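Local coordinates for protein aldehyde dehydrogenase (Listeria monocytogenes, PDB 3K9D) that probably oxidises aldehydes, perhaps to acyl-CoA thioesters, with NAD or NADP as the electron acceptor, at residues A[242-253]-A[401-409]. Sequence-based numbering, arbitrary orientation.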
loop_
_atom_site.group_PDB
_atom_site.type_symbol
_atom_site.label_atom_id
_atom_site.label_comp_id
_atom_site.label_asym_id
_atom_site.label_seq_id
_atom_site.Cartn_x
_atom_site.Cartn_y
_atom_site.Cartn_z
ATOM N N SER A 242 -2.769 21.502 22.292
ATOM C CA SER A 242 -3.238 20.372 21.489
ATOM C C SER A 242 -4.478 19.691 22.065
ATOM O O SER A 242 -5.455 19.453 21.356
ATOM C CB SER A 242 -2.087 19.374 21.323
ATOM O OG SER A 242 -2.534 18.040 21.272
ATOM N N LYS A 243 -4.439 19.394 23.355
ATOM C CA LYS A 243 -5.484 18.607 23.985
ATOM C C LYS A 243 -6.827 19.344 24.075
ATOM O O LYS A 243 -7.882 18.708 23.996
ATOM C CB LYS A 243 -4.997 18.074 25.353
ATOM C CG LYS A 243 -5.910 17.108 26.035
ATOM C CD LYS A 243 -6.139 15.914 25.158
ATOM C CE LYS A 243 -7.034 14.955 25.838
ATOM N NZ LYS A 243 -7.346 13.732 25.039
ATOM N N THR A 244 -6.783 20.678 24.192
ATOM C CA THR A 244 -8.001 21.497 24.183
ATOM C C THR A 244 -8.434 21.961 22.789
ATOM O O THR A 244 -9.537 22.478 22.634
ATOM C CB THR A 244 -7.859 22.764 25.064
ATOM O OG1 THR A 244 -6.856 23.612 24.501
ATOM C CG2 THR A 244 -7.454 22.405 26.485
ATOM N N PHE A 245 -7.566 21.798 21.788
ATOM C CA PHE A 245 -7.863 22.201 20.413
ATOM C C PHE A 245 -9.070 21.457 19.835
ATOM O O PHE A 245 -9.021 20.242 19.656
ATOM C CB PHE A 245 -6.645 22.003 19.499
ATOM C CG PHE A 245 -6.783 22.679 18.161
ATOM C CD1 PHE A 245 -6.577 24.052 18.038
ATOM C CD2 PHE A 245 -7.122 21.956 17.035
ATOM C CE1 PHE A 245 -6.708 24.683 16.818
ATOM C CE2 PHE A 245 -7.259 22.591 15.803
ATOM C CZ PHE A 245 -7.047 23.951 15.703
ATOM N N ASP A 246 -10.140 22.210 19.563
ATOM C CA ASP A 246 -11.428 21.683 19.095
ATOM C C ASP A 246 -12.045 20.690 20.095
ATOM O O ASP A 246 -12.720 19.738 19.702
ATOM C CB ASP A 246 -11.282 21.074 17.683
ATOM C CG ASP A 246 -12.589 21.055 16.905
ATOM O OD1 ASP A 246 -13.275 22.094 16.880
ATOM O OD2 ASP A 246 -12.918 20.008 16.302
ATOM N N ASN A 247 -11.800 20.930 21.389
ATOM C CA ASN A 247 -12.100 19.979 22.482
ATOM C C ASN A 247 -11.585 18.537 22.239
ATOM O O ASN A 247 -12.281 17.575 22.542
ATOM C CB ASN A 247 -13.608 19.963 22.817
ATOM C CG ASN A 247 -14.173 21.349 23.128
ATOM O OD1 ASN A 247 -13.527 22.157 23.776
ATOM N ND2 ASN A 247 -15.385 21.609 22.678
ATOM N N GLY A 248 -10.390 18.407 21.661
ATOM C CA GLY A 248 -9.700 17.106 21.528
ATOM C C GLY A 248 -10.109 16.158 20.399
ATOM O O GLY A 248 -9.891 14.944 20.494
ATOM N N THR A 249 -10.693 16.692 19.325
ATOM C CA THR A 249 -11.172 15.858 18.200
ATOM C C THR A 249 -10.107 15.279 17.270
ATOM O O THR A 249 -10.380 14.348 16.513
ATOM C CB THR A 249 -12.129 16.646 17.283
ATOM O OG1 THR A 249 -11.489 17.865 16.905
ATOM C CG2 THR A 249 -13.444 16.936 17.984
ATOM N N ILE A 250 -8.913 15.855 17.284
ATOM C CA ILE A 250 -7.827 15.387 16.434
ATOM C C ILE A 250 -7.151 14.184 17.101
ATOM O O ILE A 250 -6.858 14.222 18.295
ATOM C CB ILE A 250 -6.845 16.559 16.116
ATOM C CG1 ILE A 250 -7.567 17.626 15.265
ATOM C CG2 ILE A 250 -5.582 16.072 15.380
ATOM C CD1 ILE A 250 -6.763 18.883 15.018
ATOM N N CYS A 251 -6.917 13.120 16.323
ATOM C CA CYS A 251 -6.374 11.831 16.809
ATOM C C CYS A 251 -4.902 11.835 17.237
ATOM O O CYS A 251 -4.470 10.955 17.987
ATOM C CB CYS A 251 -6.548 10.772 15.719
ATOM S SG CYS A 251 -5.853 11.320 14.147
ATOM N N ALA A 252 -4.131 12.810 16.755
ATOM C CA ALA A 252 -2.723 12.948 17.133
ATOM C C ALA A 252 -2.516 13.708 18.477
ATOM O O ALA A 252 -1.391 13.819 18.977
ATOM C CB ALA A 252 -1.937 13.586 16.007
ATOM N N SER A 253 -3.609 14.165 19.074
ATOM C CA SER A 253 -3.574 14.796 20.396
ATOM C C SER A 253 -3.299 13.764 21.497
ATOM O O SER A 253 -3.569 12.560 21.332
ATOM C CB SER A 253 -4.862 15.589 20.656
ATOM O OG SER A 253 -5.978 14.748 20.856
ATOM N N THR A 401 6.455 19.746 20.937
ATOM C CA THR A 401 5.431 20.318 20.074
ATOM C C THR A 401 4.094 19.827 20.612
ATOM O O THR A 401 4.066 18.809 21.307
ATOM C CB THR A 401 5.681 19.949 18.545
ATOM O OG1 THR A 401 5.042 20.908 17.678
ATOM C CG2 THR A 401 5.244 18.529 18.195
ATOM N N PRO A 402 3.002 20.572 20.353
ATOM C CA PRO A 402 1.651 20.067 20.639
ATOM C C PRO A 402 1.323 18.826 19.800
ATOM O O PRO A 402 1.542 18.833 18.593
ATOM C CB PRO A 402 0.732 21.222 20.214
ATOM C CG PRO A 402 1.593 22.372 19.894
ATOM C CD PRO A 402 2.995 21.947 19.808
ATOM N N GLY A 403 0.791 17.782 20.436
ATOM C CA GLY A 403 0.477 16.509 19.754
ATOM C C GLY A 403 -0.423 16.595 18.530
ATOM O O GLY A 403 -0.075 16.084 17.478
ATOM N N ALA A 404 -1.574 17.246 18.673
ATOM C CA ALA A 404 -2.567 17.371 17.602
ATOM C C ALA A 404 -2.011 18.120 16.400
ATOM O O ALA A 404 -2.194 17.713 15.255
ATOM C CB ALA A 404 -3.798 18.101 18.124
ATOM N N LEU A 405 -1.315 19.212 16.706
ATOM C CA LEU A 405 -0.794 20.154 15.752
ATOM C C LEU A 405 0.526 19.661 15.146
ATOM O O LEU A 405 0.821 19.933 13.995
ATOM C CB LEU A 405 -0.603 21.512 16.448
ATOM C CG LEU A 405 -1.743 22.532 16.620
ATOM C CD1 LEU A 405 -3.141 21.947 16.839
ATOM C CD2 LEU A 405 -1.392 23.481 17.776
ATOM N N GLY A 406 1.323 18.939 15.921
ATOM C CA GLY A 406 2.571 18.405 15.388
ATOM C C GLY A 406 2.370 17.166 14.528
ATOM O O GLY A 406 3.051 16.994 13.514
ATOM N N GLY A 407 1.413 16.323 14.921
ATOM C CA GLY A 407 1.119 15.047 14.232
ATOM C C GLY A 407 0.548 15.212 12.841
ATOM O O GLY A 407 0.837 14.412 11.937
ATOM N N ILE A 408 -0.247 16.264 12.661
ATOM C CA ILE A 408 -0.787 16.609 11.349
ATOM C C ILE A 408 0.186 17.419 10.469
ATOM O O ILE A 408 -0.083 17.636 9.301
ATOM C CB ILE A 408 -2.208 17.287 11.435
ATOM C CG1 ILE A 408 -2.139 18.739 11.931
ATOM C CG2 ILE A 408 -3.196 16.408 12.249
ATOM C CD1 ILE A 408 -3.508 19.430 12.019
ATOM N N GLY A 409 1.309 17.863 11.029
ATOM C CA GLY A 409 2.264 18.684 10.278
ATOM C C GLY A 409 1.956 20.180 10.230
ATOM O O GLY A 409 2.360 20.877 9.290
#
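Ser242 OG is held from two directions: Ala404 N donates to it across the contact at 2.9 Å, with an N-H...O angle of 162°, and the carboxylate of Glu254 bonds it through OE1. The other oxygen of Glu254 takes the amide of Gly403. The first turn of helix 403-407, with Pro402 at its N-cap, thus has two neighbouring amides satisfied by side chains from outside the helix. Ser242 CB also lies against the proline ring, 3.5 Å from Pro402 CB.

Apolar groups continue the contact. Ile250 CG2 touches Ala404 CB at 3.9 Å and, four residues further on, Ile408 CG2 at 4.0 Å. Beside it, Ala252 CB comes within 3.8 Å of Gly407 CA, an approach permitted by the bare glycine backbone. Leu405 crosses Phe245 at about a right angle and sets CD1 over one face of the ring in a CH-pi contact, 14° off the normal. Leu452 of the second subunit packs on both these residues, so the dimer interface reaches this edge of the contact.

The type I turn Ile250–Ser253, which carries Cys251, is closed by its own serine. With OG between the backbone N and the carbonyl carbon (chi1 71°), Ser253 reaches Ile250 O at 2.8 Å, almost straight on to the carbonyl, while its CB rests on the methyl of Ala404.

Here the end of helix 232-243 and the cysteine-bearing loop beyond it meet the short helix that follows strand 396-399, the outermost of the parallel sheet within this chain. Buried Ser242 and the carboxylate of Glu254 answer the helix's leading amides, and the positive end of its dipole would probably stabilise Glu254 as a carboxylate.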